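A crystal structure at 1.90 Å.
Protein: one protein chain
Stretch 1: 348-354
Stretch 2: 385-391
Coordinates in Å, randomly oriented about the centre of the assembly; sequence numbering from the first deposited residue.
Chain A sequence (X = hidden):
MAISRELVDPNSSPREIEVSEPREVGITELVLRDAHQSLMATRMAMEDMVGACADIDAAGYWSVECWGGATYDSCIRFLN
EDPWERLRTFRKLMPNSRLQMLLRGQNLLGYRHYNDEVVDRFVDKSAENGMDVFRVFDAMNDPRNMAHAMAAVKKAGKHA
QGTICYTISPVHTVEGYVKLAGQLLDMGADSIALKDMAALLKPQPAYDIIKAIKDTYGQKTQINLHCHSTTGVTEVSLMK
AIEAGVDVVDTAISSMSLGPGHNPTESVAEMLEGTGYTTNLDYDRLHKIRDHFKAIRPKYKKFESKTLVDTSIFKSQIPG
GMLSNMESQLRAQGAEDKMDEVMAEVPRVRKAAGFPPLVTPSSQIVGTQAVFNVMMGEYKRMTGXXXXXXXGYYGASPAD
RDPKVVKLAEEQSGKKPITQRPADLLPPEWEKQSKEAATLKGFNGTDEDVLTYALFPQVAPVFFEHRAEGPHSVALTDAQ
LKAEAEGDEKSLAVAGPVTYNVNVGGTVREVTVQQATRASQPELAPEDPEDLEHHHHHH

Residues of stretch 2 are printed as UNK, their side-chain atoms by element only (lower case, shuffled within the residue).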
# COMPACT_ATOMS: atom_id res chain seq x y z
N ARG A 348 -6.27 -16.07 25.77
CA ARG A 348 -6.28 -17.13 26.79
C ARG A 348 -6.39 -18.51 26.13
O ARG A 348 -5.67 -19.43 26.51
CB ARG A 348 -7.42 -16.89 27.80
CG ARG A 348 -7.15 -15.68 28.71
CD ARG A 348 -8.21 -15.47 29.80
NE ARG A 348 -9.50 -15.04 29.26
CZ ARG A 348 -9.98 -13.81 29.39
NH1 ARG A 348 -9.29 -12.88 30.04
NH2 ARG A 348 -11.16 -13.50 28.87
N VAL A 349 -7.26 -18.64 25.14
CA VAL A 349 -7.43 -19.91 24.42
C VAL A 349 -6.14 -20.25 23.68
O VAL A 349 -5.65 -21.38 23.72
CB VAL A 349 -8.57 -19.82 23.38
CG1 VAL A 349 -8.66 -21.12 22.59
CG2 VAL A 349 -9.89 -19.52 24.07
N ARG A 350 -5.58 -19.26 22.99
CA ARG A 350 -4.34 -19.48 22.23
C ARG A 350 -3.25 -20.02 23.15
O ARG A 350 -2.56 -20.98 22.82
CB ARG A 350 -3.85 -18.18 21.58
CG ARG A 350 -2.61 -18.41 20.73
CD ARG A 350 -2.07 -17.15 20.09
NE ARG A 350 -0.94 -17.49 19.23
CZ ARG A 350 -0.01 -16.64 18.82
NH1 ARG A 350 -0.06 -15.37 19.19
NH2 ARG A 350 0.99 -17.07 18.06
N LYS A 351 -3.11 -19.39 24.31
CA LYS A 351 -2.10 -19.80 25.30
C LYS A 351 -2.35 -21.25 25.72
O LYS A 351 -1.42 -22.05 25.81
CB LYS A 351 -2.16 -18.89 26.53
CG LYS A 351 -1.25 -19.32 27.68
CD LYS A 351 -1.38 -18.36 28.85
CE LYS A 351 -0.57 -18.82 30.06
NZ LYS A 351 0.86 -19.05 29.71
N ALA A 352 -3.60 -21.58 25.99
CA ALA A 352 -3.95 -22.95 26.42
C ALA A 352 -3.55 -23.97 25.35
O ALA A 352 -3.13 -25.08 25.67
CB ALA A 352 -5.45 -23.04 26.69
N ALA A 353 -3.66 -23.58 24.08
CA ALA A 353 -3.35 -24.48 22.97
C ALA A 353 -1.85 -24.50 22.67
O ALA A 353 -1.42 -25.11 21.68
CB ALA A 353 -4.13 -24.06 21.73
N GLY A 354 -1.04 -23.84 23.49
CA GLY A 354 0.39 -23.85 23.24
C GLY A 354 0.93 -22.78 22.30
O GLY A 354 1.99 -22.95 21.71
N UNK A 385 -12.63 -30.12 16.91
CA UNK A 385 -11.32 -29.69 16.38
C UNK A 385 -10.45 -29.16 17.52
O UNK A 385 -9.27 -29.49 17.60
c UNK A 385 -13.84 -29.17 14.52
o UNK A 385 -14.43 -28.28 15.16
c UNK A 385 -12.38 -28.97 14.14
o UNK A 385 -14.41 -30.23 14.16
c UNK A 385 -11.51 -28.58 15.33
N UNK A 386 -11.03 -28.35 18.41
CA UNK A 386 -10.24 -27.81 19.52
C UNK A 386 -9.77 -28.95 20.41
O UNK A 386 -8.63 -28.97 20.87
c UNK A 386 -8.50 -24.61 22.13
c UNK A 386 -9.31 -25.17 21.14
c UNK A 386 -9.53 -26.04 23.77
c UNK A 386 -10.23 -26.17 21.45
c UNK A 386 -11.05 -26.82 20.37
c UNK A 386 -8.61 -25.05 23.45
c UNK A 386 -10.33 -26.60 22.77
N UNK A 387 -10.67 -29.91 20.65
CA UNK A 387 -10.33 -31.07 21.48
C UNK A 387 -9.14 -31.81 20.86
O UNK A 387 -8.23 -32.25 21.58
c UNK A 387 -11.52 -32.01 21.58
N UNK A 388 -9.13 -31.93 19.54
CA UNK A 388 -8.05 -32.64 18.83
C UNK A 388 -6.72 -31.89 19.00
O UNK A 388 -5.68 -32.52 19.19
o UNK A 388 -9.67 -34.22 15.92
c UNK A 388 -8.39 -32.79 17.35
o UNK A 388 -9.23 -34.95 17.94
c UNK A 388 -9.15 -34.08 17.05
N UNK A 389 -6.75 -30.56 18.91
CA UNK A 389 -5.52 -29.78 19.09
C UNK A 389 -4.98 -30.01 20.51
O UNK A 389 -3.80 -30.31 20.69
c UNK A 389 -6.33 -26.46 17.20
c UNK A 389 -5.76 -28.26 18.92
c UNK A 389 -4.51 -27.50 19.31
c UNK A 389 -6.14 -27.94 17.48
N UNK A 390 -5.86 -29.89 21.50
CA UNK A 390 -5.45 -30.05 22.91
C UNK A 390 -4.92 -31.46 23.17
O UNK A 390 -4.04 -31.63 24.01
c UNK A 390 -6.63 -29.77 23.85
c UNK A 390 -7.16 -28.34 23.81
se UNK A 390 -5.79 -27.05 24.31
c UNK A 390 -5.03 -27.97 25.83
N UNK A 391 -5.43 -32.45 22.46
CA UNK A 391 -5.00 -33.84 22.71
C UNK A 391 -3.81 -34.24 21.82
O UNK A 391 -3.36 -35.39 21.88
c UNK A 391 -8.58 -35.25 23.06
c UNK A 391 -6.18 -34.80 22.50
c UNK A 391 -6.90 -34.88 24.88
c UNK A 391 -7.33 -34.50 23.47

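Position 385 carries three side-chain carbons in a row, the last bearing two oxygens, and none of them touches stretch 1. That is a carboxylate on a two-carbon stem, so the residue is glutamate. E385 lies on an exposed part of its helix, where a charged group can remain in solvent.

At position 386 one carbon leads to a closed ring of six carbons, with no oxygen attached; a ring carbon comes within 3.5 Å of CG1 of V349, and one within 4.4 Å of CB of A353. This is phenylalanine. The CA-to-CB bond of F386 points sideways, but with chi1 at -176° (t) the ring comes nearer to the first helix, and CE1 is the atom that makes both approaches, each oblique to the ring. A flat, wholly apolar group suits this buried place, since it covers aliphatic carbon without bringing in a polar atom that would need a partner.

Position 387 has a single side-chain carbon, out of reach of stretch 1, which makes it alanine. A387 is buried, and its lone methyl takes up little room.

Position 388 shows two carbons, the second carrying two oxygens, and does not reach stretch 1: a carboxylate on a one-carbon stem, hence aspartate. D388 is partly exposed, and its OD2 is hydrogen-bonded elsewhere in the structure.

Four carbons make up the side chain at position 389, forked at the first, with one arm two carbons long; the one-carbon arm packs 4.2 Å from CB of A353. Branching at CB with unequal arms identifies isoleucine. The CA-to-CB bond of I389 points toward stretch 1, so a short branch close to the backbone, CG2, is enough to make the contact.

Position 390 has an unbranched chain of two carbons, a selenium and a terminal carbon; the selenium lies 3.8 Å from CA of A353 and the terminal carbon 3.5 Å from O of A352. This is the signature of selenomethionine. A long, unbranched apolar chain can bend to lie along the backbone at the helix end, as the three m torsions of M390 do here.

Position 391 again has four carbons, but the fork comes at the second, and none contacts stretch 1; it is leucine. L391 is buried and apolar.

The contact therefore rests on F386, I389 and M390; the last two lie three and four residues on from F386, so they come round to the same side of the helix. They gather around A353, the first residue to leave helical phi/psi, whose CA lies 6.0 Å from CA of M390, the nearest CA pair across the stretches. No hydrogen bond crosses between the stretches; apolar packing dominates, burying 210 Å² in all.

Stretch 2, residues 385-391: EFADIML
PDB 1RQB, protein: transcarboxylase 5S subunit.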